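Local coordinates for regulatory protein of LacI family (Chloroflexus aggregans, PDB 3BBL) that probably regulates transcription as a member of the LacI family, its effector-binding part being built like a periplasmic binding protein, at residues F44-R57 with F68-F82. Residues are numbered along the deposited sequence; the frame is centred on the assembly and turned at random.
With EDO (1,2-ethanediol), chain B.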
ATOM      1  N   PHE A  44      11.588  -7.439  12.440  1.00 29.03           N
ATOM      2  CA  PHE A  44      13.005  -7.165  12.590  1.00 28.32           C
ATOM      3  C   PHE A  44      13.491  -6.687  11.225  1.00 29.78           C
ATOM      4  O   PHE A  44      12.903  -7.027  10.201  1.00 29.69           O
ATOM      5  CB  PHE A  44      13.770  -8.415  13.074  1.00 24.24           C
ATOM      6  CG  PHE A  44      13.692  -9.593  12.152  1.00 20.60           C
ATOM      7  CD1 PHE A  44      14.596  -9.739  11.111  1.00 19.50           C
ATOM      8  CD2 PHE A  44      12.735 -10.583  12.354  1.00 21.56           C
ATOM      9  CE1 PHE A  44      14.557 -10.861  10.278  1.00 19.50           C
ATOM     10  CE2 PHE A  44      12.681 -11.710  11.529  1.00 21.38           C
ATOM     11  CZ  PHE A  44      13.598 -11.849  10.488  1.00 20.93           C
ATOM     12  N   PRO A  45      14.553  -5.868  11.195  1.00 31.21           N
ATOM     13  CA  PRO A  45      15.088  -5.350   9.935  1.00 32.26           C
ATOM     14  C   PRO A  45      15.418  -6.439   8.926  1.00 33.35           C
ATOM     15  O   PRO A  45      16.030  -7.450   9.259  1.00 34.74           O
ATOM     16  CB  PRO A  45      16.319  -4.570  10.385  1.00 32.61           C
ATOM     17  CG  PRO A  45      15.892  -4.059  11.730  1.00 32.19           C
ATOM     18  CD  PRO A  45      15.278  -5.297  12.342  1.00 31.32           C
ATOM     19  N   PHE A  46      14.995  -6.222   7.689  1.00 34.27           N
ATOM     20  CA  PHE A  46      15.232  -7.173   6.615  1.00 34.62           C
ATOM     21  C   PHE A  46      16.635  -6.942   6.065  1.00 36.96           C
ATOM     22  O   PHE A  46      17.100  -5.808   6.000  1.00 37.62           O
ATOM     23  CB  PHE A  46      14.210  -6.954   5.498  1.00 32.41           C
ATOM     24  CG  PHE A  46      14.216  -8.023   4.447  1.00 30.13           C
ATOM     25  CD1 PHE A  46      13.508  -9.200   4.637  1.00 28.39           C
ATOM     26  CD2 PHE A  46      14.912  -7.844   3.256  1.00 29.26           C
ATOM     27  CE1 PHE A  46      13.486 -10.187   3.658  1.00 28.93           C
ATOM     28  CE2 PHE A  46      14.899  -8.828   2.265  1.00 28.24           C
ATOM     29  CZ  PHE A  46      14.184 -10.000   2.465  1.00 29.07           C
ATOM     30  N   SER A  47      17.316  -8.011   5.683  1.00 38.84           N
ATOM     31  CA  SER A  47      18.648  -7.877   5.118  1.00 41.68           C
ATOM     32  C   SER A  47      18.485  -8.102   3.618  1.00 42.66           C
ATOM     33  O   SER A  47      18.246  -9.224   3.181  1.00 40.92           O
ATOM     34  CB  SER A  47      19.592  -8.925   5.722  1.00 42.72           C
ATOM     35  OG  SER A  47      20.922  -8.740   5.266  1.00 43.95           O
ATOM     36  N   GLU A  48      18.594  -7.035   2.829  1.00 45.17           N
ATOM     37  CA  GLU A  48      18.429  -7.160   1.385  1.00 48.16           C
ATOM     38  C   GLU A  48      19.339  -8.240   0.822  1.00 49.82           C
ATOM     39  O   GLU A  48      19.013  -8.875  -0.185  1.00 50.23           O
ATOM     40  CB  GLU A  48      18.666  -5.818   0.689  1.00 48.66           C
ATOM     41  CG  GLU A  48      17.586  -4.766   0.991  1.00 49.80           C
ATOM     42  CD  GLU A  48      16.156  -5.324   0.921  1.00 50.45           C
ATOM     43  OE1 GLU A  48      15.870  -6.147   0.022  1.00 49.65           O
ATOM     44  OE2 GLU A  48      15.314  -4.928   1.761  1.00 50.80           O
ATOM     45  N   ASP A  49      20.483  -8.447   1.468  1.00 51.25           N
ATOM     46  CA  ASP A  49      21.388  -9.509   1.060  1.00 51.97           C
ATOM     47  C   ASP A  49      20.922 -10.701   1.885  1.00 51.84           C
ATOM     48  O   ASP A  49      21.354 -10.884   3.017  1.00 52.47           O
ATOM     49  CB  ASP A  49      22.836  -9.158   1.398  1.00 53.50           C
ATOM     50  CG  ASP A  49      23.773 -10.347   1.237  1.00 56.26           C
ATOM     51  OD1 ASP A  49      23.556 -11.160   0.314  1.00 56.19           O
ATOM     52  OD2 ASP A  49      24.732 -10.467   2.030  1.00 58.94           O
ATOM     53  N   ARG A  50      20.023 -11.499   1.321  1.00 52.44           N
ATOM     54  CA  ARG A  50      19.467 -12.651   2.023  1.00 52.67           C
ATOM     55  C   ARG A  50      20.494 -13.615   2.601  1.00 52.82           C
ATOM     56  O   ARG A  50      20.179 -14.392   3.503  1.00 52.04           O
ATOM     57  CB  ARG A  50      18.504 -13.411   1.104  1.00 53.44           C
ATOM     58  CG  ARG A  50      17.230 -12.653   0.777  1.00 53.47           C
ATOM     59  CD  ARG A  50      16.353 -13.437  -0.188  1.00 55.32           C
ATOM     60  NE  ARG A  50      15.114 -12.732  -0.509  1.00 56.55           N
ATOM     61  CZ  ARG A  50      15.060 -11.523  -1.064  1.00 58.03           C
ATOM     62  NH1 ARG A  50      16.174 -10.868  -1.368  1.00 58.16           N
ATOM     63  NH2 ARG A  50      13.885 -10.961  -1.314  1.00 59.24           N
ATOM     64  N   SER A  51      21.721 -13.568   2.091  1.00 52.79           N
ATOM     65  CA  SER A  51      22.770 -14.453   2.585  1.00 52.67           C
ATOM     66  C   SER A  51      23.145 -14.092   4.022  1.00 52.61           C
ATOM     67  O   SER A  51      23.490 -14.966   4.818  1.00 52.19           O
ATOM     68  CB  SER A  51      24.006 -14.376   1.685  1.00 51.41           C
ATOM     69  OG  SER A  51      24.613 -13.102   1.754  1.00 51.96           O
ATOM     70  N   GLN A  52      23.074 -12.805   4.354  1.00 52.50           N
ATOM     71  CA  GLN A  52      23.392 -12.356   5.705  1.00 53.13           C
ATOM     72  C   GLN A  52      22.278 -12.755   6.672  1.00 52.53           C
ATOM     73  O   GLN A  52      21.267 -12.065   6.802  1.00 52.63           O
ATOM     74  CB  GLN A  52      23.604 -10.844   5.717  1.00 54.76           C
ATOM     75  CG  GLN A  52      24.888 -10.419   5.024  1.00 59.97           C
ATOM     76  CD  GLN A  52      25.032  -8.912   4.927  1.00 64.08           C
ATOM     77  OE1 GLN A  52      24.294  -8.250   4.193  1.00 65.84           O
ATOM     78  NE2 GLN A  52      25.982  -8.359   5.676  1.00 65.68           N
ATOM     79  N   ILE A  53      22.486 -13.879   7.350  1.00 51.73           N
ATOM     80  CA  ILE A  53      21.520 -14.430   8.295  1.00 51.14           C
ATOM     81  C   ILE A  53      21.845 -14.143   9.758  1.00 50.51           C
ATOM     82  O   ILE A  53      21.271 -14.757  10.659  1.00 50.36           O
ATOM     83  CB  ILE A  53      21.428 -15.952   8.122  1.00 51.54           C
ATOM     84  CG1 ILE A  53      22.835 -16.553   8.213  1.00 50.88           C
ATOM     85  CG2 ILE A  53      20.753 -16.288   6.794  1.00 50.72           C
ATOM     86  CD1 ILE A  53      22.906 -18.026   7.890  1.00 52.77           C
ATOM     87  N   ASP A  54      22.767 -13.219   9.993  1.00 49.47           N
ATOM     88  CA  ASP A  54      23.156 -12.866  11.351  1.00 49.66           C
ATOM     89  C   ASP A  54      21.975 -12.583  12.263  1.00 48.08           C
ATOM     90  O   ASP A  54      21.878 -13.142  13.355  1.00 46.27           O
ATOM     91  CB  ASP A  54      24.083 -11.654  11.325  1.00 51.64           C
ATOM     92  CG  ASP A  54      25.539 -12.044  11.237  1.00 53.30           C
ATOM     93  OD1 ASP A  54      25.828 -13.157  10.743  1.00 53.49           O
ATOM     94  OD2 ASP A  54      26.394 -11.236  11.657  1.00 55.55           O
ATOM     95  N   ILE A  55      21.080 -11.715  11.806  1.00 46.85           N
ATOM     96  CA  ILE A  55      19.905 -11.346  12.576  1.00 45.31           C
ATOM     97  C   ILE A  55      19.074 -12.570  12.978  1.00 43.76           C
ATOM     98  O   ILE A  55      18.508 -12.604  14.072  1.00 43.04           O
ATOM     99  CB  ILE A  55      19.042 -10.336  11.787  1.00 46.10           C
ATOM    100  CG1 ILE A  55      17.791  -9.968  12.588  1.00 46.71           C
ATOM    101  CG2 ILE A  55      18.697 -10.910  10.429  1.00 47.05           C
ATOM    102  CD1 ILE A  55      18.072  -9.241  13.888  1.00 47.89           C
ATOM    103  N   TYR A  56      18.997 -13.573  12.107  1.00 42.37           N
ATOM    104  CA  TYR A  56      18.243 -14.778  12.443  1.00 42.76           C
ATOM    105  C   TYR A  56      18.977 -15.522  13.552  1.00 43.18           C
ATOM    106  O   TYR A  56      18.369 -16.012  14.503  1.00 41.93           O
ATOM    107  CB  TYR A  56      18.093 -15.704  11.228  1.00 41.62           C
ATOM    108  CG  TYR A  56      17.065 -15.241  10.218  1.00 40.49           C
ATOM    109  CD1 TYR A  56      17.409 -14.352   9.203  1.00 39.37           C
ATOM    110  CD2 TYR A  56      15.739 -15.678  10.294  1.00 38.73           C
ATOM    111  CE1 TYR A  56      16.464 -13.908   8.289  1.00 37.16           C
ATOM    112  CE2 TYR A  56      14.789 -15.236   9.388  1.00 38.21           C
ATOM    113  CZ  TYR A  56      15.157 -14.349   8.386  1.00 38.55           C
ATOM    114  OH  TYR A  56      14.213 -13.889   7.490  1.00 37.81           O
ATOM    115  N   ARG A  57      20.296 -15.588  13.409  1.00 44.77           N
ATOM    116  CA  ARG A  57      21.167 -16.252  14.370  1.00 45.86           C
ATOM    117  C   ARG A  57      20.995 -15.604  15.751  1.00 45.69           C
ATOM    118  O   ARG A  57      20.883 -16.292  16.766  1.00 45.14           O
ATOM    119  CB  ARG A  57      22.623 -16.123  13.903  1.00 46.51           C
ATOM    120  CG  ARG A  57      23.570 -17.162  14.467  1.00 47.44           C
ATOM    121  CD  ARG A  57      25.020 -16.692  14.374  1.00 49.77           C
ATOM    122  NE  ARG A  57      25.486 -16.475  13.004  1.00 50.95           N
ATOM    123  CZ  ARG A  57      25.685 -17.442  12.113  1.00 51.31           C
ATOM    124  NH1 ARG A  57      25.455 -18.707  12.438  1.00 50.88           N
ATOM    125  NH2 ARG A  57      26.123 -17.141  10.900  1.00 50.78           N
ATOM    126  N   PHE A  68       9.803 -18.301  12.895  1.00 32.96           N
ATOM    127  CA  PHE A  68       9.844 -17.252  11.889  1.00 32.00           C
ATOM    128  C   PHE A  68       8.890 -17.516  10.736  1.00 30.69           C
ATOM    129  O   PHE A  68       8.515 -18.654  10.455  1.00 30.95           O
ATOM    130  CB  PHE A  68      11.236 -17.155  11.270  1.00 31.99           C
ATOM    131  CG  PHE A  68      12.308 -16.717  12.210  1.00 32.28           C
ATOM    132  CD1 PHE A  68      12.465 -15.374  12.529  1.00 31.13           C
ATOM    133  CD2 PHE A  68      13.206 -17.644  12.731  1.00 32.66           C
ATOM    134  CE1 PHE A  68      13.506 -14.953  13.346  1.00 33.02           C
ATOM    135  CE2 PHE A  68      14.249 -17.241  13.549  1.00 32.64           C
ATOM    136  CZ  PHE A  68      14.404 -15.891  13.859  1.00 34.30           C
ATOM    137  N   VAL A  69       8.505 -16.437  10.072  1.00 29.52           N
ATOM    138  CA  VAL A  69       7.689 -16.516   8.879  1.00 28.13           C
ATOM    139  C   VAL A  69       8.595 -15.791   7.888  1.00 27.93           C
ATOM    140  O   VAL A  69       9.150 -14.740   8.212  1.00 26.16           O
ATOM    141  CB  VAL A  69       6.362 -15.772   9.027  1.00 27.88           C
ATOM    142  CG1 VAL A  69       5.670 -15.681   7.668  1.00 27.00           C
ATOM    143  CG2 VAL A  69       5.461 -16.516  10.004  1.00 27.14           C
ATOM    144  N   LEU A  70       8.787 -16.375   6.710  1.00 28.64           N
ATOM    145  CA  LEU A  70       9.648 -15.775   5.696  1.00 29.43           C
ATOM    146  C   LEU A  70       8.844 -15.432   4.450  1.00 28.74           C
ATOM    147  O   LEU A  70       7.935 -16.167   4.080  1.00 28.39           O
ATOM    148  CB  LEU A  70      10.770 -16.750   5.299  1.00 30.84           C
ATOM    149  CG  LEU A  70      11.577 -17.491   6.372  1.00 32.91           C
ATOM    150  CD1 LEU A  70      12.442 -18.550   5.698  1.00 33.11           C
ATOM    151  CD2 LEU A  70      12.435 -16.518   7.168  1.00 31.76           C
ATOM    152  N   SER A  71       9.181 -14.312   3.810  1.00 29.26           N
ATOM    153  CA  SER A  71       8.522 -13.896   2.571  1.00 28.24           C
ATOM    154  C   SER A  71       9.620 -13.531   1.571  1.00 28.79           C
ATOM    155  O   SER A  71      10.785 -13.434   1.956  1.00 26.89           O
ATOM    156  CB  SER A  71       7.573 -12.716   2.814  1.00 25.15           C
ATOM    157  OG  SER A  71       8.240 -11.604   3.361  1.00 24.33           O
ATOM    158  N   SER A  72       9.257 -13.335   0.303  1.00 29.76           N
ATOM    159  CA  SER A  72      10.232 -13.028  -0.750  1.00 30.53           C
ATOM    160  C   SER A  72      11.191 -14.205  -0.875  1.00 30.69           C
ATOM    161  O   SER A  72      12.409 -14.040  -0.811  1.00 31.08           O
ATOM    162  CB  SER A  72      11.043 -11.768  -0.430  1.00 29.57           C
ATOM    163  OG  SER A  72      10.285 -10.596  -0.640  1.00 33.17           O
ATOM    164  N   ILE A  73      10.636 -15.393  -1.050  1.00 31.69           N
ATOM    165  CA  ILE A  73      11.453 -16.591  -1.156  1.00 34.68           C
ATOM    166  C   ILE A  73      12.031 -16.800  -2.545  1.00 36.80           C
ATOM    167  O   ILE A  73      11.297 -16.905  -3.520  1.00 37.04           O
ATOM    168  CB  ILE A  73      10.647 -17.856  -0.798  1.00 34.15           C
ATOM    169  CG1 ILE A  73       9.818 -17.619   0.470  1.00 34.29           C
ATOM    170  CG2 ILE A  73      11.597 -19.035  -0.627  1.00 31.89           C
ATOM    171  CD1 ILE A  73      10.641 -17.332   1.710  1.00 34.15           C
ATOM    172  N   ASN A  74      13.353 -16.867  -2.625  1.00 40.16           N
ATOM    173  CA  ASN A  74      14.034 -17.107  -3.895  1.00 43.97           C
ATOM    174  C   ASN A  74      14.449 -18.569  -3.962  1.00 44.85           C
ATOM    175  O   ASN A  74      14.249 -19.314  -3.011  1.00 46.23           O
ATOM    176  CB  ASN A  74      15.276 -16.225  -4.021  1.00 45.29           C
ATOM    177  CG  ASN A  74      14.933 -14.775  -4.279  1.00 48.24           C
ATOM    178  OD1 ASN A  74      14.121 -14.465  -5.158  1.00 51.08           O
ATOM    179  ND2 ASN A  74      15.552 -13.874  -3.523  1.00 48.15           N
ATOM    180  N   TYR A  75      15.009 -18.987  -5.090  1.00 45.28           N
ATOM    181  CA  TYR A  75      15.472 -20.366  -5.221  1.00 45.26           C
ATOM    182  C   TYR A  75      16.662 -20.514  -4.279  1.00 45.48           C
ATOM    183  O   TYR A  75      17.440 -19.571  -4.110  1.00 44.63           O
ATOM    184  CB  TYR A  75      15.928 -20.664  -6.655  1.00 41.80           C
ATOM    185  CG  TYR A  75      14.822 -20.769  -7.678  1.00 38.47           C
ATOM    186  CD1 TYR A  75      14.703 -19.829  -8.701  1.00 37.38           C
ATOM    187  CD2 TYR A  75      13.920 -21.830  -7.650  1.00 37.87           C
ATOM    188  CE1 TYR A  75      13.716 -19.945  -9.675  1.00 35.42           C
ATOM    189  CE2 TYR A  75      12.929 -21.959  -8.620  1.00 36.27           C
ATOM    190  CZ  TYR A  75      12.837 -21.013  -9.631  1.00 36.49           C
ATOM    191  OH  TYR A  75      11.874 -21.146 -10.603  1.00 36.78           O
ATOM    192  N   ASN A  76      16.809 -21.692  -3.678  1.00 46.90           N
ATOM    193  CA  ASN A  76      17.908 -21.947  -2.743  1.00 47.96           C
ATOM    194  C   ASN A  76      18.036 -20.748  -1.807  1.00 47.43           C
ATOM    195  O   ASN A  76      19.095 -20.120  -1.726  1.00 46.89           O
ATOM    196  CB  ASN A  76      19.239 -22.133  -3.490  1.00 49.46           C
ATOM    197  CG  ASN A  76      19.154 -23.155  -4.604  1.00 51.60           C
ATOM    198  OD1 ASN A  76      18.609 -24.245  -4.427  1.00 51.02           O
ATOM    199  ND2 ASN A  76      19.711 -22.808  -5.763  1.00 51.66           N
ATOM    200  N   ASP A  77      16.952 -20.420  -1.114  1.00 46.62           N
ATOM    201  CA  ASP A  77      16.969 -19.287  -0.209  1.00 44.82           C
ATOM    202  C   ASP A  77      17.883 -19.581   0.982  1.00 43.28           C
ATOM    203  O   ASP A  77      17.667 -20.544   1.724  1.00 41.07           O
ATOM    204  CB  ASP A  77      15.553 -18.983   0.286  1.00 44.78           C
ATOM    205  CG  ASP A  77      15.405 -17.552   0.776  1.00 45.37           C
ATOM    206  OD1 ASP A  77      14.989 -16.684  -0.026  1.00 44.84           O
ATOM    207  OD2 ASP A  77      15.717 -17.291   1.958  1.00 45.77           O
ATOM    208  N   PRO A  78      18.922 -18.753   1.175  1.00 42.23           N
ATOM    209  CA  PRO A  78      19.846 -18.963   2.294  1.00 42.23           C
ATOM    210  C   PRO A  78      19.162 -18.987   3.672  1.00 41.96           C
ATOM    211  O   PRO A  78      19.564 -19.738   4.562  1.00 42.25           O
ATOM    212  CB  PRO A  78      20.848 -17.813   2.136  1.00 41.73           C
ATOM    213  CG  PRO A  78      20.052 -16.746   1.447  1.00 42.46           C
ATOM    214  CD  PRO A  78      19.265 -17.530   0.428  1.00 42.10           C
ATOM    215  N   ARG A  79      18.124 -18.177   3.843  1.00 40.49           N
ATOM    216  CA  ARG A  79      17.402 -18.139   5.111  1.00 39.44           C
ATOM    217  C   ARG A  79      16.728 -19.483   5.389  1.00 39.27           C
ATOM    218  O   ARG A  79      16.713 -19.957   6.523  1.00 38.52           O
ATOM    219  CB  ARG A  79      16.343 -17.032   5.090  1.00 38.28           C
ATOM    220  CG  ARG A  79      16.890 -15.616   4.949  1.00 36.65           C
ATOM    221  CD  ARG A  79      15.762 -14.641   4.663  1.00 35.20           C
ATOM    222  NE  ARG A  79      15.037 -15.020   3.448  1.00 35.92           N
ATOM    223  CZ  ARG A  79      13.887 -14.476   3.056  1.00 35.25           C
ATOM    224  NH1 ARG A  79      13.322 -13.520   3.783  1.00 34.88           N
ATOM    225  NH2 ARG A  79      13.299 -14.894   1.944  1.00 31.92           N
ATOM    226  N   VAL A  80      16.173 -20.093   4.347  1.00 39.94           N
ATOM    227  CA  VAL A  80      15.500 -21.382   4.482  1.00 41.05           C
ATOM    228  C   VAL A  80      16.514 -22.480   4.787  1.00 43.59           C
ATOM    229  O   VAL A  80      16.260 -23.377   5.594  1.00 43.91           O
ATOM    230  CB  VAL A  80      14.741 -21.745   3.186  1.00 39.58           C
ATOM    231  CG1 VAL A  80      14.142 -23.147   3.296  1.00 38.06           C
ATOM    232  CG2 VAL A  80      13.649 -20.714   2.925  1.00 38.51           C
ATOM    233  N   GLN A  81      17.661 -22.396   4.126  1.00 45.44           N
ATOM    234  CA  GLN A  81      18.741 -23.357   4.297  1.00 47.65           C
ATOM    235  C   GLN A  81      19.203 -23.315   5.753  1.00 46.98           C
ATOM    236  O   GLN A  81      19.296 -24.342   6.429  1.00 45.90           O
ATOM    237  CB  GLN A  81      19.895 -22.972   3.371  1.00 50.64           C
ATOM    238  CG  GLN A  81      20.738 -24.117   2.859  1.00 55.55           C
ATOM    239  CD  GLN A  81      21.865 -23.622   1.968  1.00 59.86           C
ATOM    240  OE1 GLN A  81      21.637 -22.877   1.008  1.00 61.05           O
ATOM    241  NE2 GLN A  81      23.092 -24.031   2.283  1.00 61.70           N
ATOM    242  N   PHE A  82      19.476 -22.106   6.226  1.00 46.28           N
ATOM    243  CA  PHE A  82      19.933 -21.891   7.591  1.00 46.47           C
ATOM    244  C   PHE A  82      18.971 -22.434   8.643  1.00 46.21           C
ATOM    245  O   PHE A  82      19.339 -23.296   9.437  1.00 47.70           O
ATOM    246  CB  PHE A  82      20.161 -20.399   7.822  1.00 47.59           C
ATOM    247  CG  PHE A  82      20.530 -20.056   9.233  1.00 49.72           C
ATOM    248  CD1 PHE A  82      21.725 -20.509   9.785  1.00 50.19           C
ATOM    249  CD2 PHE A  82      19.680 -19.282  10.014  1.00 49.24           C
ATOM    250  CE1 PHE A  82      22.070 -20.193  11.096  1.00 50.08           C
ATOM    251  CE2 PHE A  82      20.012 -18.962  11.326  1.00 51.09           C
ATOM    252  CZ  PHE A  82      21.211 -19.419  11.869  1.00 51.10           C
TER
HETATM  253  C1  EDO B 500      12.287  -3.531   7.841  1.00 24.86           C
HETATM  254  O1  EDO B 500      13.380  -3.974   7.046  1.00 28.72           O
HETATM  255  C2  EDO B 500      11.193  -4.608   7.880  1.00 25.88           C
HETATM  256  O2  EDO B 500      11.719  -5.899   7.540  1.00 22.70           O
HETATM  257  O   HOH W   1      14.631 -11.776   6.111  1.00 25.41           O
HETATM  258  O   HOH W   2      11.441 -13.069   7.949  1.00 38.71           O
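Tyr56 lays its ring edge over the face of Phe68 in an edge-to-face pair, CD2 3.8 Å from Phe68 CZ and the planes 59° apart; Phe44 completes an aromatic cluster. Tyr56 CE2 rests on Leu70 CD2, and CE1 and OH lie alongside the aliphatic part of Arg79. Of two waters on Tyr56 OH, one, 2.6 Å away, also accepts from Arg79 NH1; the other donates to Val69 O. Arg79 folds back at chi3 (-58°), letting its guanidinium grip Asp77 side-on, NE lying 2.8 Å from Asp77 OD2 and using its syn lone pair, while NH1 and NH2 converge end-on upon Ser71 O. Asp77 also N-caps helix 78-85, OD2 taking a weak bond from Arg79 N. Arg50, its chain extended, donates from NE to Ser72 O, 3.0 Å away. Its guanidinium lies between Asn74 ND2 over one face and the edge of the Phe46 ring, by its CZ, over the other. Asp77, in a long salt bridge to Arg50, probably offsets the two arginines' closeness. A leucine in place of Arg79 would probably leave Asp77 without its main charged mate and Ser71 O without two donors. Ile53 CD1 lies over the face of Phe82, 3.3 Å from Phe82 CD1. These contacts pack the start of helix 54-61 and its preceding loop against strand 67-70 and helix 78-85 in the N-terminal lobe of the periplasmic-binding-protein-like fold.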